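Local structure of periplasmic iron-binding protein (Synechocystis sp., 2VOZ) at residues G89-A94 against G98-V103; S146-L151 against A175-I180; L230-D235 against P308-L313. The protein binds ferric iron and is probably a substrate-binding subunit of a periplasmic ABC transporter that imports iron into the cyanobacterial cell. One frame throughout, in Å; residues are numbered along the deposited sequence.

Interaction 1. Residues G89-A94 against G98-V103; sequences GMLWRA and GLFQPV
Leu99 and Ala94 close a Schellman motif at the C-terminal end of helix 88-96, and Phe100 then folds back against the side of that helix. The evidence for the motif is twofold: Gly98 has left helical geometry with a positive phi, and Leu99 N donates across the turn to Ala94 O, five residues earlier, at 3.1 Å with an N-H...O angle of 154°. Gly98 N also lies 3.3 Å from Ala94 O, but its angle is too poor for a bond, so within the two segments the carbonyl is gripped by Leu99.

The Leu99 side chain can be followed outward over this same oxygen. Its CB is 3.4 Å from Ala94 O, and CG stays equally near at 3.4 Å, because CG is placed beside the backbone N that makes the bond (chi1 -67°). Of the two methyls, CD1 is still 4.2 Å from Ala94 O and a little farther from Ala94 CB, while CD2 lies more distant from that oxygen than CD1 does. The side chain also touches Ile71 of helix 64-74 and Leu269, in a loop.

Phe100 supplies the larger part of the apolar packing. Atom CE1 of its ring touches the Ala94 CB methyl at 3.5 Å, an approach that is oblique to the ring. The next ring atom, CZ, meets Leu91 CD2 at 3.8 Å, the two side chains crossing at about a right angle. Leu83 of strand 82-86 and the ring of Trp123 also border the phenyl group, so it is wedged between the helix and the sheet of this solute-binding fold. At the rim of the ring a backbone carbonyl arrives instead of a methyl: Leu91 O lies close to the ring plane, 3.7 Å from Phe100 CE1.

Interaction 2. Residues S146-L151 against A175-I180; sequences STYEAL and ASRIAI
A buried salt bridge between Glu149 and Arg177 ties the loop that leads to strand 160-161 onto helix 168-181, the helix that carries the iron-binding residue Tyr169. Arg177 NH2 donates to Glu149 OE2 at 2.9 Å and 151°. The oxygen lies near the guanidinium plane and is met on its syn side, though the donor is tilted out of the carboxylate plane.

Bends at chi2 and chi3 (the latter 97°) turn the arginine back along its own helix, where NE and NH1 both grip Ser176 OG, at 3.1 Å and 3.0 Å; this fixes the rotation of the guanidinium, with Ser176 OG in its plane. Tyr148 CD2 lies over one face, 3.6 Å from Arg177 NH2, with the ring turned 71° from that plane; Ile180 CD1 covers the opposite face. Cutting Arg177 back to an alanine would probably leave Glu149 OE2 with His181 but no arginine charge, take two N-H donors from Ser176 OG, and open a gap between Tyr148 and Ile180.

Glu149 OE2 also bonds His181 NE2, and OE1 bonds Asn251, while Tyr148 OH bonds Arg131 O and His260 N. With both oxygens engaged and a guanidinium alongside, the carboxylate of Glu149 is likely to stay ionised.

Interaction 3. Residues L230-D235 against P308-L313; sequences LQKSTD and PIDPVL
Gln231 meets Val312 first: the two side chains slide past each other in opposite directions, and Val312 CG1 lies 3.5 Å from Gln231 OE1 while staying in touch with the CB and CD of the glutamine. That oxygen takes its hydrogen bond from His316. The amide nitrogen uses a water instead, which accepts from Gln231 NE2 at 3.0 Å and donates to Val312 O at 2.8 Å.

Lys232 follows, fully extended, its CE passing 3.9 Å from Val312 CG2 before NZ reaches Asp310 OD2 in a 2.8 Å salt bridge. The ammonium comes from above the carboxylate plane, 41° out of it. Asn299 of the same chain and Asp52 of a neighbouring subunit, the latter in a salt bridge, also bond Lys232 NZ, so this charge belongs to a subunit interface as well. An ST turn at Ser233 then leads to Asp235, the N-cap of helix 236-244.

Here the C-terminal part of helix 224-232, which bears the iron-binding Tyr225 and Tyr226, meets the start of helix 311-314, and Asp310 is the N-cap of the latter. A chi1 of 176° turns the Asp310 carboxylate back over the first turn, where OD1 accepts from Leu313 N at 3.2 Å through its anti lone pair; the bond from Val312 N to the same oxygen is weak.

How the interactions relate
The three contacts come in series along the chain and do not touch: the centres of interactions 1 and 2 lie about 25 Å apart, those of 2 and 3 about 28 Å, and those of 1 and 3 about 32 Å, the last pair on opposite sides of the chain's centre. All belong to one periplasmic solute-binding fold built around a mixed sheet. Interaction 1 fixes the end of helix 88-96, just after strand 82-86. Interactions 2 and 3 instead involve helices 168-181 and 224-232, which carry Tyr169 and the pair Tyr225 and Tyr226. The contacts therefore involve separate helices, two of which supply iron ligands, rather than forming one continuous core.

Interaction 1. Residues G89-A94 against G98-V103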
ATOM      1  N   GLY B  89     -27.189  -0.196  11.256  1.00  8.00           N
ATOM      2  CA  GLY B  89     -27.571   1.224  11.538  1.00  8.96           C
ATOM      3  C   GLY B  89     -27.198   2.136  10.352  1.00 10.76           C
ATOM      4  O   GLY B  89     -27.843   3.177  10.110  1.00 11.55           O
ATOM      5  N   MET B  90     -26.131   1.789   9.641  1.00  9.71           N
ATOM      6  CA  MET B  90     -25.741   2.539   8.440  1.00  9.59           C
ATOM      7  C   MET B  90     -26.583   2.180   7.241  1.00  9.01           C
ATOM      8  O   MET B  90     -26.950   3.054   6.466  1.00  9.88           O
ATOM      9  CB  MET B  90     -24.233   2.438   8.110  1.00 10.06           C
ATOM     10  CG  MET B  90     -23.308   3.024   9.199  1.00 12.62           C
ATOM     11  SD  MET B  90     -23.752   4.762   9.703  1.00 17.55           S
ATOM     12  CE  MET B  90     -23.668   5.627   8.165  1.00 18.17           C
ATOM     13  N   LEU B  91     -26.900   0.897   7.082  1.00  8.56           N
ATOM     14  CA  LEU B  91     -27.866   0.505   6.070  1.00  7.53           C
ATOM     15  C   LEU B  91     -29.197   1.217   6.283  1.00  7.53           C
ATOM     16  O   LEU B  91     -29.830   1.672   5.331  1.00  7.49           O
ATOM     17  CB  LEU B  91     -28.048  -1.008   6.075  1.00  7.78           C
ATOM     18  CG  LEU B  91     -26.759  -1.672   5.555  1.00  7.15           C
ATOM     19  CD1 LEU B  91     -26.734  -3.186   5.965  1.00 11.30           C
ATOM     20  CD2 LEU B  91     -26.607  -1.465   4.027  1.00  8.39           C
ATOM     21  N   TRP B  92     -29.594   1.349   7.545  1.00  8.22           N
ATOM     22  CA  TRP B  92     -30.840   2.035   7.849  1.00  9.20           C
ATOM     23  C   TRP B  92     -30.749   3.526   7.443  1.00  8.89           C
ATOM     24  O   TRP B  92     -31.714   4.075   6.910  1.00 10.65           O
ATOM     25  CB  TRP B  92     -31.168   1.869   9.343  1.00  9.47           C
ATOM     26  CG  TRP B  92     -32.338   2.716   9.836  1.00 11.40           C
ATOM     27  CD1 TRP B  92     -33.651   2.360   9.810  1.00 12.24           C
ATOM     28  CD2 TRP B  92     -32.282   4.016  10.444  1.00 10.66           C
ATOM     29  NE1 TRP B  92     -34.428   3.349  10.349  1.00 14.02           N
ATOM     30  CE2 TRP B  92     -33.622   4.379  10.749  1.00 11.89           C
ATOM     31  CE3 TRP B  92     -31.248   4.925  10.725  1.00 11.71           C
ATOM     32  CZ2 TRP B  92     -33.957   5.593  11.326  1.00 13.42           C
ATOM     33  CZ3 TRP B  92     -31.581   6.143  11.316  1.00 12.87           C
ATOM     34  CH2 TRP B  92     -32.926   6.460  11.621  1.00 13.04           C
ATOM     35  N   ARG B  93     -29.635   4.197   7.691  1.00  9.80           N
ATOM     36  CA  ARG B  93     -29.526   5.599   7.258  1.00 10.40           C
ATOM     37  C   ARG B  93     -29.666   5.730   5.751  1.00 10.31           C
ATOM     38  O   ARG B  93     -30.305   6.677   5.258  1.00 11.28           O
ATOM     39  CB  ARG B  93     -28.237   6.244   7.713  1.00  9.74           C
ATOM     40  CG  ARG B  93     -28.177   6.367   9.209  1.00 10.24           C
ATOM     41  CD  ARG B  93     -26.953   7.208   9.621  1.00 11.69           C
ATOM     42  NE  ARG B  93     -26.784   7.113  11.072  1.00 16.10           N
ATOM     43  CZ  ARG B  93     -25.679   7.473  11.724  1.00 18.73           C
ATOM     44  NH1 ARG B  93     -25.636   7.342  13.044  1.00 17.86           N
ATOM     45  NH2 ARG B  93     -24.632   7.983  11.063  1.00 17.83           N
ATOM     46  N   ALA B  94     -29.101   4.769   5.016  1.00  9.14           N
ATOM     47  CA  ALA B  94     -29.264   4.720   3.557  1.00 10.32           C
ATOM     48  C   ALA B  94     -30.739   4.509   3.152  1.00 11.91           C
ATOM     49  O   ALA B  94     -31.259   5.178   2.265  1.00 11.96           O
ATOM     50  CB  ALA B  94     -28.395   3.596   2.964  1.00 10.83           C
ATOM     51  N   GLY B  98     -33.882   6.865   1.313  1.00 14.73           N
ATOM     52  CA  GLY B  98     -34.617   6.302   0.180  1.00 14.77           C
ATOM     53  C   GLY B  98     -33.713   5.798  -0.924  1.00 13.83           C
ATOM     54  O   GLY B  98     -34.078   5.843  -2.107  1.00 15.27           O
ATOM     55  N   LEU B  99     -32.551   5.255  -0.542  1.00 12.20           N
ATOM     56  CA  LEU B  99     -31.520   4.946  -1.537  1.00 11.75           C
ATOM     57  C   LEU B  99     -31.681   3.588  -2.211  1.00 10.73           C
ATOM     58  O   LEU B  99     -31.132   3.382  -3.296  1.00 10.03           O
ATOM     59  CB  LEU B  99     -30.116   5.045  -0.918  1.00 11.62           C
ATOM     60  CG  LEU B  99     -29.717   6.480  -0.511  1.00 12.95           C
ATOM     61  CD1 LEU B  99     -28.231   6.540  -0.241  1.00 14.37           C
ATOM     62  CD2 LEU B  99     -30.100   7.502  -1.586  1.00 14.57           C
ATOM     63  N   PHE B 100     -32.362   2.660  -1.532  1.00 10.59           N
ATOM     64  CA  PHE B 100     -32.453   1.262  -1.979  1.00 10.55           C
ATOM     65  C   PHE B 100     -33.758   0.959  -2.696  1.00 11.47           C
ATOM     66  O   PHE B 100     -34.815   1.527  -2.382  1.00 12.51           O
ATOM     67  CB  PHE B 100     -32.335   0.287  -0.793  1.00 11.01           C
ATOM     68  CG  PHE B 100     -30.967   0.274  -0.137  1.00 10.47           C
ATOM     69  CD1 PHE B 100     -30.859   0.491   1.229  1.00  9.82           C
ATOM     70  CD2 PHE B 100     -29.819  -0.018  -0.874  1.00  9.34           C
ATOM     71  CE1 PHE B 100     -29.599   0.480   1.883  1.00 10.51           C
ATOM     72  CE2 PHE B 100     -28.522  -0.006  -0.238  1.00  8.72           C
ATOM     73  CZ  PHE B 100     -28.449   0.237   1.149  1.00  7.88           C
ATOM     74  N   GLN B 101     -33.662   0.057  -3.670  1.00 12.20           N
ATOM     75  CA  GLN B 101     -34.860  -0.600  -4.197  1.00 12.83           C
ATOM     76  C   GLN B 101     -34.940  -2.024  -3.672  1.00 13.01           C
ATOM     77  O   GLN B 101     -33.919  -2.695  -3.512  1.00 11.55           O
ATOM     78  CB  GLN B 101     -34.875  -0.628  -5.719  1.00 12.96           C
ATOM     79  CG  GLN B 101     -33.691  -1.295  -6.412  1.00 12.11           C
ATOM     80  CD  GLN B 101     -33.838  -1.317  -7.914  1.00 14.87           C
ATOM     81  OE1 GLN B 101     -34.794  -1.913  -8.455  1.00 16.80           O
ATOM     82  NE2 GLN B 101     -32.887  -0.704  -8.605  1.00 12.10           N
ATOM     83  N   PRO B 102     -36.161  -2.516  -3.494  1.00 13.00           N
ATOM     84  CA  PRO B 102     -36.273  -3.922  -3.092  1.00 13.68           C
ATOM     85  C   PRO B 102     -35.923  -4.872  -4.223  1.00 14.42           C
ATOM     86  O   PRO B 102     -36.191  -4.603  -5.403  1.00 14.90           O
ATOM     87  CB  PRO B 102     -37.743  -4.067  -2.685  1.00 13.92           C
ATOM     88  CG  PRO B 102     -38.474  -2.994  -3.502  1.00 14.42           C
ATOM     89  CD  PRO B 102     -37.470  -1.846  -3.637  1.00 13.62           C
ATOM     90  N   VAL B 103     -35.238  -5.940  -3.875  1.00 13.76           N
ATOM     91  CA  VAL B 103     -35.005  -6.991  -4.860  1.00 16.18           C
ATOM     92  C   VAL B 103     -35.533  -8.309  -4.327  1.00 16.20           C
ATOM     93  O   VAL B 103     -35.587  -8.529  -3.103  1.00 15.57           O
ATOM     94  CB  VAL B 103     -33.530  -7.098  -5.294  1.00 16.57           C
ATOM     95  CG1 VAL B 103     -33.033  -5.776  -5.944  1.00 18.88           C
ATOM     96  CG2 VAL B 103     -32.679  -7.489  -4.150  1.00 19.61           C
TER

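Interaction 2. Residues S146-L151 against A175-I180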
ATOM      1  N   SER B 146     -22.423 -12.280  32.508  1.00 11.35           N
ATOM      2  CA  SER B 146     -23.505 -13.043  31.876  1.00 12.10           C
ATOM      3  C   SER B 146     -24.057 -12.305  30.663  1.00 11.80           C
ATOM      4  O   SER B 146     -23.886 -12.738  29.534  1.00 12.30           O
ATOM      5  CB  SER B 146     -24.651 -13.333  32.865  1.00 12.09           C
ATOM      6  OG  SER B 146     -25.151 -12.168  33.494  1.00 11.51           O
ATOM      7  N   THR B 147     -24.699 -11.177  30.919  1.00 11.19           N
ATOM      8  CA  THR B 147     -25.463 -10.465  29.887  1.00 10.78           C
ATOM      9  C   THR B 147     -25.060  -8.975  29.830  1.00  9.98           C
ATOM     10  O   THR B 147     -24.486  -8.452  30.784  1.00  9.54           O
ATOM     11  CB  THR B 147     -26.982 -10.493  30.196  1.00 11.58           C
ATOM     12  OG1 THR B 147     -27.235  -9.798  31.445  1.00 11.72           O
ATOM     13  CG2 THR B 147     -27.498 -11.964  30.266  1.00 12.85           C
ATOM     14  N   TYR B 148     -25.382  -8.292  28.735  1.00  9.53           N
ATOM     15  CA  TYR B 148     -25.229  -6.821  28.717  1.00  9.60           C
ATOM     16  C   TYR B 148     -26.016  -6.237  29.855  1.00  9.34           C
ATOM     17  O   TYR B 148     -25.563  -5.289  30.489  1.00 10.41           O
ATOM     18  CB  TYR B 148     -25.753  -6.179  27.419  1.00  9.53           C
ATOM     19  CG  TYR B 148     -25.225  -6.860  26.190  1.00  9.04           C
ATOM     20  CD1 TYR B 148     -23.934  -6.618  25.735  1.00  9.04           C
ATOM     21  CD2 TYR B 148     -26.023  -7.763  25.492  1.00  8.37           C
ATOM     22  CE1 TYR B 148     -23.439  -7.301  24.581  1.00  8.39           C
ATOM     23  CE2 TYR B 148     -25.553  -8.450  24.350  1.00  7.89           C
ATOM     24  CZ  TYR B 148     -24.273  -8.217  23.909  1.00  9.98           C
ATOM     25  OH  TYR B 148     -23.832  -8.907  22.800  1.00  9.79           O
ATOM     26  N   GLU B 149     -27.202  -6.801  30.064  1.00  9.99           N
ATOM     27  CA  GLU B 149     -28.180  -6.260  31.019  1.00  9.74           C
ATOM     28  C   GLU B 149     -27.583  -6.244  32.441  1.00 10.53           C
ATOM     29  O   GLU B 149     -27.777  -5.288  33.204  1.00 10.91           O
ATOM     30  CB  GLU B 149     -29.464  -7.088  30.940  1.00  9.33           C
ATOM     31  CG  GLU B 149     -30.312  -6.818  29.636  1.00 10.11           C
ATOM     32  CD  GLU B 149     -29.883  -7.640  28.411  1.00 13.45           C
ATOM     33  OE1 GLU B 149     -28.765  -8.197  28.390  1.00 12.39           O
ATOM     34  OE2 GLU B 149     -30.647  -7.701  27.426  1.00 13.89           O
ATOM     35  N   ALA B 150     -26.791  -7.262  32.770  1.00  9.73           N
ATOM     36  CA  ALA B 150     -26.244  -7.386  34.141  1.00  9.82           C
ATOM     37  C   ALA B 150     -25.118  -6.418  34.414  1.00 10.05           C
ATOM     38  O   ALA B 150     -24.728  -6.225  35.555  1.00 10.37           O
ATOM     39  CB  ALA B 150     -25.737  -8.828  34.384  1.00  9.78           C
ATOM     40  N   LEU B 151     -24.561  -5.826  33.367  1.00  9.90           N
ATOM     41  CA  LEU B 151     -23.513  -4.825  33.575  1.00 11.15           C
ATOM     42  C   LEU B 151     -24.023  -3.523  34.219  1.00 11.07           C
ATOM     43  O   LEU B 151     -23.220  -2.646  34.569  1.00 11.63           O
ATOM     44  CB  LEU B 151     -22.781  -4.514  32.275  1.00 11.34           C
ATOM     45  CG  LEU B 151     -21.988  -5.680  31.671  1.00 12.25           C
ATOM     46  CD1 LEU B 151     -21.314  -5.226  30.386  1.00 13.07           C
ATOM     47  CD2 LEU B 151     -20.936  -6.309  32.602  1.00 11.53           C
ATOM     48  N   ALA B 175     -30.196  -0.013  20.462  1.00  7.78           N
ATOM     49  CA  ALA B 175     -31.408  -0.189  19.657  1.00  8.14           C
ATOM     50  C   ALA B 175     -31.946  -1.592  19.824  1.00  8.68           C
ATOM     51  O   ALA B 175     -33.151  -1.799  19.920  1.00  8.28           O
ATOM     52  CB  ALA B 175     -31.066   0.064  18.211  1.00  9.14           C
ATOM     53  N   SER B 176     -31.045  -2.573  19.835  1.00  8.40           N
ATOM     54  CA  SER B 176     -31.485  -3.961  20.046  1.00  8.56           C
ATOM     55  C   SER B 176     -32.137  -4.159  21.428  1.00  9.35           C
ATOM     56  O   SER B 176     -33.108  -4.914  21.545  1.00  9.62           O
ATOM     57  CB  SER B 176     -30.341  -4.943  19.827  1.00  9.64           C
ATOM     58  OG  SER B 176     -29.453  -4.998  20.919  1.00  9.38           O
ATOM     59  N   ARG B 177     -31.616  -3.493  22.460  1.00  7.72           N
ATOM     60  CA  ARG B 177     -32.200  -3.629  23.784  1.00  8.62           C
ATOM     61  C   ARG B 177     -33.588  -2.993  23.791  1.00  9.40           C
ATOM     62  O   ARG B 177     -34.498  -3.544  24.420  1.00 10.19           O
ATOM     63  CB  ARG B 177     -31.324  -2.989  24.859  1.00  9.72           C
ATOM     64  CG  ARG B 177     -29.926  -3.602  25.022  1.00  8.35           C
ATOM     65  CD  ARG B 177     -29.974  -5.142  25.166  1.00 10.68           C
ATOM     66  NE  ARG B 177     -29.724  -5.757  23.870  1.00 10.49           N
ATOM     67  CZ  ARG B 177     -29.502  -7.064  23.688  1.00 11.41           C
ATOM     68  NH1 ARG B 177     -29.238  -7.518  22.467  1.00 11.87           N
ATOM     69  NH2 ARG B 177     -29.561  -7.892  24.726  1.00 10.18           N
ATOM     70  N   ILE B 178     -33.745  -1.848  23.117  1.00  9.35           N
ATOM     71  CA  ILE B 178     -35.098  -1.219  23.014  1.00  8.95           C
ATOM     72  C   ILE B 178     -36.096  -2.181  22.317  1.00  9.36           C
ATOM     73  O   ILE B 178     -37.239  -2.395  22.782  1.00 10.22           O
ATOM     74  CB  ILE B 178     -35.046   0.095  22.271  1.00  9.61           C
ATOM     75  CG1 ILE B 178     -34.175   1.103  23.027  1.00  9.78           C
ATOM     76  CG2 ILE B 178     -36.462   0.659  22.081  1.00 10.20           C
ATOM     77  CD1 ILE B 178     -33.931   2.403  22.243  1.00 13.73           C
ATOM     78  N   ALA B 179     -35.667  -2.770  21.209  1.00  9.08           N
ATOM     79  CA  ALA B 179     -36.498  -3.707  20.452  1.00 11.23           C
ATOM     80  C   ALA B 179     -36.977  -4.856  21.358  1.00 12.19           C
ATOM     81  O   ALA B 179     -38.140  -5.281  21.306  1.00 14.45           O
ATOM     82  CB  ALA B 179     -35.706  -4.239  19.239  1.00 10.94           C
ATOM     83  N   ILE B 180     -36.087  -5.325  22.228  1.00 12.49           N
ATOM     84  CA  ILE B 180     -36.305  -6.500  23.058  1.00 12.98           C
ATOM     85  C   ILE B 180     -37.085  -6.147  24.326  1.00 13.84           C
ATOM     86  O   ILE B 180     -38.046  -6.827  24.641  1.00 14.66           O
ATOM     87  CB  ILE B 180     -34.956  -7.187  23.472  1.00 13.16           C
ATOM     88  CG1 ILE B 180     -34.223  -7.792  22.251  1.00 13.91           C
ATOM     89  CG2 ILE B 180     -35.187  -8.289  24.554  1.00 13.01           C
ATOM     90  CD1 ILE B 180     -32.738  -8.057  22.568  1.00 13.54           C
TER

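Interaction 3. Residues L230-D235 against P308-L313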
ATOM      1  N   LEU B 230      -5.671  -8.273  17.421  1.00  8.76           N
ATOM      2  CA  LEU B 230      -4.616  -8.252  18.443  1.00  8.96           C
ATOM      3  C   LEU B 230      -3.936  -9.631  18.532  1.00  8.31           C
ATOM      4  O   LEU B 230      -2.710  -9.692  18.562  1.00  8.92           O
ATOM      5  CB  LEU B 230      -5.185  -7.854  19.809  1.00  8.38           C
ATOM      6  CG  LEU B 230      -5.643  -6.390  19.870  1.00  9.25           C
ATOM      7  CD1 LEU B 230      -6.312  -6.128  21.249  1.00 11.48           C
ATOM      8  CD2 LEU B 230      -4.460  -5.448  19.664  1.00 11.77           C
ATOM      9  N   GLN B 231      -4.727 -10.717  18.472  1.00  8.20           N
ATOM     10  CA  GLN B 231      -4.182 -12.078  18.544  1.00  8.62           C
ATOM     11  C   GLN B 231      -3.220 -12.333  17.370  1.00  9.24           C
ATOM     12  O   GLN B 231      -2.177 -12.999  17.513  1.00 10.36           O
ATOM     13  CB  GLN B 231      -5.317 -13.097  18.537  1.00  8.25           C
ATOM     14  CG  GLN B 231      -6.118 -13.152  19.848  1.00  9.10           C
ATOM     15  CD  GLN B 231      -7.123 -14.263  19.793  1.00  8.16           C
ATOM     16  OE1 GLN B 231      -8.266 -14.057  19.362  1.00  8.85           O
ATOM     17  NE2 GLN B 231      -6.702 -15.469  20.198  1.00 10.81           N
ATOM     18  N   LYS B 232      -3.573 -11.797  16.207  1.00  9.81           N
ATOM     19  CA  LYS B 232      -2.796 -12.037  15.001  1.00 10.90           C
ATOM     20  C   LYS B 232      -1.558 -11.109  14.893  1.00 12.66           C
ATOM     21  O   LYS B 232      -0.620 -11.349  14.081  1.00 13.14           O
ATOM     22  CB  LYS B 232      -3.706 -11.879  13.803  1.00 10.52           C
ATOM     23  CG  LYS B 232      -4.631 -13.070  13.622  1.00 11.73           C
ATOM     24  CD  LYS B 232      -5.488 -12.840  12.392  1.00 12.88           C
ATOM     25  CE  LYS B 232      -6.384 -14.036  12.123  1.00 14.42           C
ATOM     26  NZ  LYS B 232      -7.033 -13.836  10.812  1.00 14.08           N
ATOM     27  N   SER B 233      -1.546 -10.064  15.705  1.00 12.81           N
ATOM     28  CA  SER B 233      -0.479  -9.055  15.598  1.00 14.60           C
ATOM     29  C   SER B 233       0.888  -9.627  15.944  1.00 15.32           C
ATOM     30  O   SER B 233       1.012 -10.404  16.874  1.00 16.44           O
ATOM     31  CB  SER B 233      -0.778  -7.886  16.540  1.00 13.66           C
ATOM     32  OG  SER B 233       0.288  -6.946  16.512  1.00 13.30           O
ATOM     33  N   THR B 234       1.919  -9.200  15.214  1.00 16.81           N
ATOM     34  CA  THR B 234       3.296  -9.543  15.540  1.00 17.50           C
ATOM     35  C   THR B 234       3.910  -8.630  16.601  1.00 17.19           C
ATOM     36  O   THR B 234       5.069  -8.838  17.039  1.00 16.86           O
ATOM     37  CB  THR B 234       4.186  -9.458  14.277  1.00 17.35           C
ATOM     38  OG1 THR B 234       4.125  -8.122  13.744  1.00 22.44           O
ATOM     39  CG2 THR B 234       3.695 -10.449  13.232  1.00 20.98           C
ATOM     40  N   ASP B 235       3.155  -7.614  17.014  1.00 15.03           N
ATOM     41  CA  ASP B 235       3.684  -6.659  17.996  1.00 14.28           C
ATOM     42  C   ASP B 235       3.559  -7.240  19.409  1.00 13.43           C
ATOM     43  O   ASP B 235       2.448  -7.538  19.872  1.00 12.58           O
ATOM     44  CB  ASP B 235       2.958  -5.333  17.882  1.00 14.97           C
ATOM     45  CG  ASP B 235       3.645  -4.221  18.670  1.00 15.88           C
ATOM     46  OD1 ASP B 235       4.139  -4.494  19.781  1.00 15.47           O
ATOM     47  OD2 ASP B 235       3.639  -3.059  18.211  1.00 17.54           O
ATOM     48  N   PRO B 308     -16.400 -22.036   6.170  1.00 12.23           N
ATOM     49  CA  PRO B 308     -15.346 -22.052   7.200  1.00 11.90           C
ATOM     50  C   PRO B 308     -15.076 -20.679   7.762  1.00 12.30           C
ATOM     51  O   PRO B 308     -15.032 -19.691   7.011  1.00 11.81           O
ATOM     52  CB  PRO B 308     -14.128 -22.524   6.436  1.00 12.05           C
ATOM     53  CG  PRO B 308     -14.719 -23.427   5.408  1.00 13.14           C
ATOM     54  CD  PRO B 308     -15.944 -22.699   4.938  1.00 13.11           C
ATOM     55  N   ILE B 309     -14.919 -20.647   9.078  1.00 11.16           N
ATOM     56  CA  ILE B 309     -14.630 -19.443   9.839  1.00 11.52           C
ATOM     57  C   ILE B 309     -13.137 -19.372  10.144  1.00 11.65           C
ATOM     58  O   ILE B 309     -12.493 -20.413  10.366  1.00 11.54           O
ATOM     59  CB  ILE B 309     -15.413 -19.483  11.185  1.00 12.38           C
ATOM     60  CG1 ILE B 309     -16.915 -19.521  10.884  1.00 11.81           C
ATOM     61  CG2 ILE B 309     -15.047 -18.263  12.048  1.00 12.23           C
ATOM     62  CD1 ILE B 309     -17.773 -19.994  12.079  1.00 12.74           C
ATOM     63  N   ASP B 310     -12.596 -18.148  10.185  1.00 10.61           N
ATOM     64  CA  ASP B 310     -11.194 -17.960  10.441  1.00 10.71           C
ATOM     65  C   ASP B 310     -10.823 -18.757  11.698  1.00 10.95           C
ATOM     66  O   ASP B 310     -11.540 -18.667  12.696  1.00 10.36           O
ATOM     67  CB  ASP B 310     -10.896 -16.483  10.691  1.00 11.11           C
ATOM     68  CG  ASP B 310      -9.442 -16.255  11.050  1.00 13.19           C
ATOM     69  OD1 ASP B 310      -9.084 -16.387  12.246  1.00 16.18           O
ATOM     70  OD2 ASP B 310      -8.673 -15.940  10.124  1.00 14.20           O
ATOM     71  N   PRO B 311      -9.755 -19.548  11.644  1.00 10.37           N
ATOM     72  CA  PRO B 311      -9.429 -20.434  12.791  1.00 10.79           C
ATOM     73  C   PRO B 311      -9.241 -19.716  14.134  1.00  9.63           C
ATOM     74  O   PRO B 311      -9.668 -20.242  15.169  1.00 11.21           O
ATOM     75  CB  PRO B 311      -8.136 -21.134  12.359  1.00 11.42           C
ATOM     76  CG  PRO B 311      -7.998 -20.914  10.911  1.00 12.91           C
ATOM     77  CD  PRO B 311      -8.826 -19.736  10.503  1.00 10.94           C
ATOM     78  N   VAL B 312      -8.582 -18.554  14.124  1.00  9.56           N
ATOM     79  CA  VAL B 312      -8.388 -17.765  15.348  1.00  9.95           C
ATOM     80  C   VAL B 312      -9.753 -17.333  15.918  1.00  9.35           C
ATOM     81  O   VAL B 312     -10.010 -17.450  17.124  1.00  8.96           O
ATOM     82  CB  VAL B 312      -7.470 -16.536  15.090  1.00  8.63           C
ATOM     83  CG1 VAL B 312      -7.276 -15.729  16.403  1.00 11.45           C
ATOM     84  CG2 VAL B 312      -6.086 -17.004  14.607  1.00 11.62           C
ATOM     85  N   LEU B 313     -10.641 -16.844  15.056  1.00  8.99           N
ATOM     86  CA  LEU B 313     -11.981 -16.462  15.508  1.00  9.02           C
ATOM     87  C   LEU B 313     -12.740 -17.709  15.990  1.00  9.65           C
ATOM     88  O   LEU B 313     -13.369 -17.676  17.040  1.00 10.04           O
ATOM     89  CB  LEU B 313     -12.731 -15.769  14.365  1.00  8.94           C
ATOM     90  CG  LEU B 313     -14.185 -15.407  14.636  1.00 10.06           C
ATOM     91  CD1 LEU B 313     -14.255 -14.431  15.865  1.00  9.00           C
ATOM     92  CD2 LEU B 313     -14.754 -14.757  13.385  1.00 11.65           C
TER
HETATM   93  O   HOH W   1      -8.349 -17.826  19.382  1.00 12.70           O